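Local coordinates for putative mandelate racemase (Salmonella typhimurium, PDB 2O56), which is a magnesium-binding member of the enolase superfamily, related to mandelate racemase, whose function is unproven but is probably that of a hydro-lyase (dehydratase), at residues D13-F18 with K391-I396; R26-K31 with G42-A47. All coordinates share one frame; numbering follows the deposited sequence.

Interaction 1: D13-F18 with K391-I396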
loop_
_atom_site.group_PDB
_atom_site.type_symbol
_atom_site.label_atom_id
_atom_site.label_comp_id
_atom_site.label_asym_id
_atom_site.label_seq_id
_atom_site.Cartn_x
_atom_site.Cartn_y
_atom_site.Cartn_z
ATOM N N ASP A 13 40.149 11.882 -26.967
ATOM C CA ASP A 13 40.697 11.675 -25.640
ATOM C C ASP A 13 41.552 12.896 -25.283
ATOM O O ASP A 13 42.731 12.960 -25.621
ATOM C CB ASP A 13 41.541 10.391 -25.651
ATOM C CG ASP A 13 41.906 9.900 -24.261
ATOM O OD1 ASP A 13 41.403 10.439 -23.254
ATOM O OD2 ASP A 13 42.708 8.947 -24.182
ATOM N N VAL A 14 40.935 13.860 -24.606
ATOM C CA VAL A 14 41.432 15.240 -24.517
ATOM C C VAL A 14 42.739 15.290 -23.734
ATOM O O VAL A 14 42.767 14.957 -22.544
ATOM C CB VAL A 14 40.368 16.175 -23.863
ATOM C CG1 VAL A 14 40.937 17.592 -23.572
ATOM C CG2 VAL A 14 39.099 16.240 -24.732
ATOM N N ALA A 15 43.813 15.687 -24.420
ATOM C CA ALA A 15 45.140 15.874 -23.794
ATOM C C ALA A 15 45.159 17.103 -22.906
ATOM O O ALA A 15 44.671 18.162 -23.294
ATOM C CB ALA A 15 46.248 15.991 -24.865
ATOM N N ASN A 16 45.747 16.965 -21.724
ATOM C CA ASN A 16 45.603 17.973 -20.674
ATOM C C ASN A 16 46.742 17.935 -19.668
ATOM O O ASN A 16 47.378 16.891 -19.455
ATOM C CB ASN A 16 44.261 17.818 -19.936
ATOM C CG ASN A 16 44.121 16.466 -19.239
ATOM O OD1 ASN A 16 43.543 15.533 -19.794
ATOM N ND2 ASN A 16 44.648 16.357 -18.017
ATOM N N ASP A 17 46.964 19.070 -19.018
ATOM C CA ASP A 17 48.102 19.211 -18.129
ATOM C C ASP A 17 47.887 18.803 -16.675
ATOM O O ASP A 17 48.805 18.923 -15.858
ATOM C CB ASP A 17 48.731 20.599 -18.267
ATOM C CG ASP A 17 49.716 20.661 -19.416
ATOM O OD1 ASP A 17 50.933 20.738 -19.136
ATOM O OD2 ASP A 17 49.273 20.597 -20.593
ATOM N N PHE A 18 46.699 18.287 -16.357
ATOM C CA PHE A 18 46.496 17.589 -15.086
ATOM C C PHE A 18 47.193 16.222 -15.064
ATOM O O PHE A 18 46.551 15.172 -15.026
ATOM C CB PHE A 18 45.008 17.457 -14.751
ATOM C CG PHE A 18 44.308 18.773 -14.504
ATOM C CD1 PHE A 18 44.760 19.652 -13.521
ATOM C CD2 PHE A 18 43.176 19.120 -15.241
ATOM C CE1 PHE A 18 44.101 20.864 -13.287
ATOM C CE2 PHE A 18 42.512 20.325 -15.012
ATOM C CZ PHE A 18 42.973 21.197 -14.031
ATOM N N LYS A 391 44.659 18.837 -32.077
ATOM C CA LYS A 391 45.874 18.355 -32.745
ATOM C C LYS A 391 46.628 17.315 -31.935
ATOM O O LYS A 391 47.088 16.333 -32.495
ATOM C CB LYS A 391 46.804 19.526 -33.085
ATOM C CG LYS A 391 47.012 19.749 -34.570
ATOM C CD LYS A 391 46.481 21.104 -35.013
ATOM C CE LYS A 391 45.177 20.969 -35.786
ATOM N NZ LYS A 391 44.021 20.590 -34.916
ATOM N N LYS A 392 46.748 17.525 -30.622
ATOM C CA LYS A 392 47.543 16.627 -29.777
ATOM C C LYS A 392 46.747 15.601 -28.953
ATOM O O LYS A 392 47.301 14.938 -28.078
ATOM C CB LYS A 392 48.521 17.418 -28.889
ATOM C CG LYS A 392 47.892 18.316 -27.849
ATOM C CD LYS A 392 48.939 18.814 -26.851
ATOM C CE LYS A 392 48.288 19.589 -25.702
ATOM N NZ LYS A 392 48.265 21.067 -25.934
ATOM N N SER A 393 45.456 15.460 -29.230
ATOM C CA SER A 393 44.620 14.516 -28.493
ATOM C C SER A 393 44.408 13.258 -29.310
ATOM O O SER A 393 43.918 13.340 -30.426
ATOM C CB SER A 393 43.248 15.133 -28.215
ATOM O OG SER A 393 43.317 16.217 -27.323
ATOM N N PRO A 394 44.731 12.082 -28.745
ATOM C CA PRO A 394 44.415 10.816 -29.420
ATOM C C PRO A 394 42.922 10.682 -29.808
ATOM O O PRO A 394 42.037 10.863 -28.962
ATOM C CB PRO A 394 44.812 9.752 -28.386
ATOM C CG PRO A 394 45.728 10.423 -27.451
ATOM C CD PRO A 394 45.400 11.878 -27.448
ATOM N N THR A 395 42.664 10.378 -31.084
ATOM C CA THR A 395 41.341 10.547 -31.688
ATOM C C THR A 395 40.950 9.331 -32.552
ATOM O O THR A 395 41.741 8.857 -33.367
ATOM C CB THR A 395 41.262 11.848 -32.527
ATOM O OG1 THR A 395 41.560 12.974 -31.695
ATOM C CG2 THR A 395 39.870 12.042 -33.100
ATOM N N ILE A 396 39.737 8.823 -32.348
ATOM C CA ILE A 396 39.156 7.818 -33.218
ATOM C C ILE A 396 38.113 8.524 -34.071
ATOM O O ILE A 396 37.294 9.278 -33.554
ATOM C CB ILE A 396 38.479 6.683 -32.399
ATOM C CG1 ILE A 396 39.479 6.040 -31.440
ATOM C CG2 ILE A 396 37.841 5.622 -33.328
ATOM C CD1 ILE A 396 38.833 5.120 -30.384
#
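S393 OG and CB both touch the backbone of D13-A15. The hydroxyl, anti to the carbonyl carbon (chi1 -67°), accepts an almost straight hydrogen bond from A15 N, with N to OG 3.0 Å and 174° at the hydrogen. T389 O, one turn back in helix 387-392, also bonds this hydroxyl, which thus ties the loop after strand 6-13 to that helix. S393 CB lies against D13 O at 3.4 Å, and P394 CD reaches the same oxygen from the proline ring. The methyl of A15 lies against K392: A15 CB is 3.5 Å from K392 O and 4.1 Å from K392 CG, the start of an exposed lysine chain. The backbone-to-backbone bond is D13 N to P394 O, 2.9 Å. D13 CG stands anti to the backbone N (chi1 -167°), and D13 OD2 forms a salt bridge with R26; to P394 this residue offers CB, 3.4 Å from P394 O. The contact lies where strand 395-398 begins to pair antiparallel with strand 6-13, at the edge of the sheet of the enolase-type N-terminal domain.

Interaction 2: R26-K31 with G42-A47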
loop_
_atom_site.group_PDB
_atom_site.type_symbol
_atom_site.label_atom_id
_atom_site.label_comp_id
_atom_site.label_asym_id
_atom_site.label_seq_id
_atom_site.Cartn_x
_atom_site.Cartn_y
_atom_site.Cartn_z
ATOM N N ARG A 26 40.450 12.251 -17.306
ATOM C CA ARG A 26 40.255 11.892 -18.703
ATOM C C ARG A 26 38.983 12.454 -19.297
ATOM O O ARG A 26 38.050 11.704 -19.564
ATOM C CB ARG A 26 40.312 10.371 -18.886
ATOM C CG ARG A 26 41.702 9.849 -19.137
ATOM C CD ARG A 26 41.687 8.373 -19.457
ATOM N NE ARG A 26 41.733 8.123 -20.890
ATOM C CZ ARG A 26 41.545 6.932 -21.457
ATOM N NH1 ARG A 26 41.278 5.870 -20.714
ATOM N NH2 ARG A 26 41.619 6.799 -22.777
ATOM N N PRO A 27 38.946 13.776 -19.541
ATOM C CA PRO A 27 37.844 14.311 -20.310
ATOM C C PRO A 27 37.810 13.737 -21.714
ATOM O O PRO A 27 38.848 13.507 -22.324
ATOM C CB PRO A 27 38.133 15.817 -20.350
ATOM C CG PRO A 27 39.570 15.942 -20.057
ATOM C CD PRO A 27 39.889 14.832 -19.134
ATOM N N VAL A 28 36.608 13.489 -22.208
ATOM C CA VAL A 28 36.423 12.859 -23.513
ATOM C C VAL A 28 35.344 13.621 -24.270
ATOM O O VAL A 28 34.270 13.892 -23.741
ATOM C CB VAL A 28 36.035 11.376 -23.356
ATOM C CG1 VAL A 28 35.465 10.812 -24.642
ATOM C CG2 VAL A 28 37.243 10.567 -22.909
ATOM N N VAL A 29 35.645 13.970 -25.516
ATOM C CA VAL A 29 34.797 14.838 -26.300
ATOM C C VAL A 29 34.305 14.128 -27.561
ATOM O O VAL A 29 35.048 13.376 -28.205
ATOM C CB VAL A 29 35.531 16.180 -26.607
ATOM C CG1 VAL A 29 34.895 16.909 -27.761
ATOM C CG2 VAL A 29 35.567 17.055 -25.346
ATOM N N VAL A 30 33.036 14.333 -27.890
ATOM C CA VAL A 30 32.475 13.815 -29.139
ATOM C C VAL A 30 32.286 15.034 -30.023
ATOM O O VAL A 30 31.687 16.013 -29.592
ATOM C CB VAL A 30 31.103 13.165 -28.910
ATOM C CG1 VAL A 30 30.523 12.675 -30.216
ATOM C CG2 VAL A 30 31.209 12.012 -27.929
ATOM N N LYS A 31 32.844 14.982 -31.230
ATOM C CA LYS A 31 32.744 16.058 -32.198
ATOM C C LYS A 31 32.064 15.478 -33.425
ATOM O O LYS A 31 32.587 14.571 -34.059
ATOM C CB LYS A 31 34.138 16.559 -32.585
ATOM C CG LYS A 31 34.129 17.763 -33.529
ATOM C CD LYS A 31 35.561 18.246 -33.775
ATOM C CE LYS A 31 35.651 19.144 -34.996
ATOM N NZ LYS A 31 35.735 18.344 -36.220
ATOM N N GLY A 42 30.365 17.771 -27.781
ATOM C CA GLY A 42 29.765 17.213 -26.573
ATOM C C GLY A 42 30.834 16.601 -25.695
ATOM O O GLY A 42 31.973 16.419 -26.118
ATOM N N GLU A 43 30.474 16.296 -24.458
ATOM C CA GLU A 43 31.409 15.718 -23.536
ATOM C C GLU A 43 30.825 14.436 -22.917
ATOM O O GLU A 43 29.633 14.370 -22.624
ATOM C CB GLU A 43 31.759 16.750 -22.465
ATOM C CG GLU A 43 32.767 16.253 -21.494
ATOM C CD GLU A 43 33.392 17.341 -20.705
ATOM O OE1 GLU A 43 33.285 18.502 -21.137
ATOM O OE2 GLU A 43 33.982 17.031 -19.643
ATOM N N VAL A 44 31.666 13.415 -22.770
ATOM C CA VAL A 44 31.275 12.143 -22.153
ATOM C C VAL A 44 31.725 12.226 -20.702
ATOM O O VAL A 44 32.926 12.264 -20.436
ATOM C CB VAL A 44 31.997 10.947 -22.825
ATOM C CG1 VAL A 44 31.693 9.628 -22.102
ATOM C CG2 VAL A 44 31.643 10.860 -24.318
ATOM N N GLY A 45 30.773 12.267 -19.771
ATOM C CA GLY A 45 31.083 12.619 -18.377
ATOM C C GLY A 45 31.559 11.467 -17.505
ATOM O O GLY A 45 30.870 11.066 -16.557
ATOM N N LEU A 46 32.742 10.945 -17.832
ATOM C CA LEU A 46 33.373 9.864 -17.085
ATOM C C LEU A 46 34.842 10.217 -16.786
ATOM O O LEU A 46 35.708 9.341 -16.766
ATOM C CB LEU A 46 33.294 8.551 -17.901
ATOM C CG LEU A 46 31.907 7.936 -18.160
ATOM C CD1 LEU A 46 31.989 6.771 -19.149
ATOM C CD2 LEU A 46 31.269 7.463 -16.834
ATOM N N ALA A 47 35.125 11.497 -16.563
ATOM C CA ALA A 47 36.527 11.973 -16.506
ATOM C C ALA A 47 37.303 11.464 -15.282
ATOM O O ALA A 47 38.536 11.428 -15.282
ATOM C CB ALA A 47 36.582 13.498 -16.602
HETATM O O HOH W 1 35.164 10.808 -19.836
HETATM O O HOH W 2 34.660 14.370 -19.737
#
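V44 O is gripped by two waters, each bridging it to the neighbouring segment. One donates to V44 O at 2.7 Å and also to R26 O; the other donates to V44 O and to E43 OE2 while accepting a longer bond from V28 N, 3.3 Å. The backbone N of L46 comes back to V44 O as well, across the inverse gamma turn centred on G45. The two waters lie between the V44 N to V28 O bond, 2.8 Å, and the R26 N to A47 O bond, 2.9 Å. Toward the hairpin loop, V30 and G42 form an antiparallel hydrogen-bonded pair and exchange two backbone bonds. On one face V28 and V44 run alongside each other, with CG1 of V28 3.8 Å from CG2 of V44. That same V44 CG2 also meets V30 CG2 at 3.8 Å, and helix 93-114 packs over V30 and V44. On the other face V29 CG1 rests 3.4 Å from G42 O, and E43 CG, anti to the backbone N (chi1 -178°), lies 3.6 Å from V28 O. The buried E43 carboxylate is held by G327 N on OE2 and by S330 N on OE1, with the water also on OE2. These partners would be expected to stabilise a negative charge there, and they link the hairpin of the N-terminal domain to the barrel domain.

In the fold
Both contacts belong to the four-stranded antiparallel sheet of the N-terminal domain, at its two ends: interaction 2 joins strands 28-34 and 39-44, interaction 1 brings the C-terminal strand 395-398 beside strand 6-13. They also meet through V14, whose side chain packs on V29 and whose backbone N is probably bonded to P27 O. Interaction 2 is buried, rich in valine contacts and bridging waters, and lies toward the barrel; the side chain of A47 is about 13 Å from the bound magnesium ion. Interaction 1 is smaller, partly exposed and away from the annotated sites, with one serine hydroxyl and one backbone bond as its polar ties. It joins parts of the chain more than 370 residues apart, whereas interaction 2 is local.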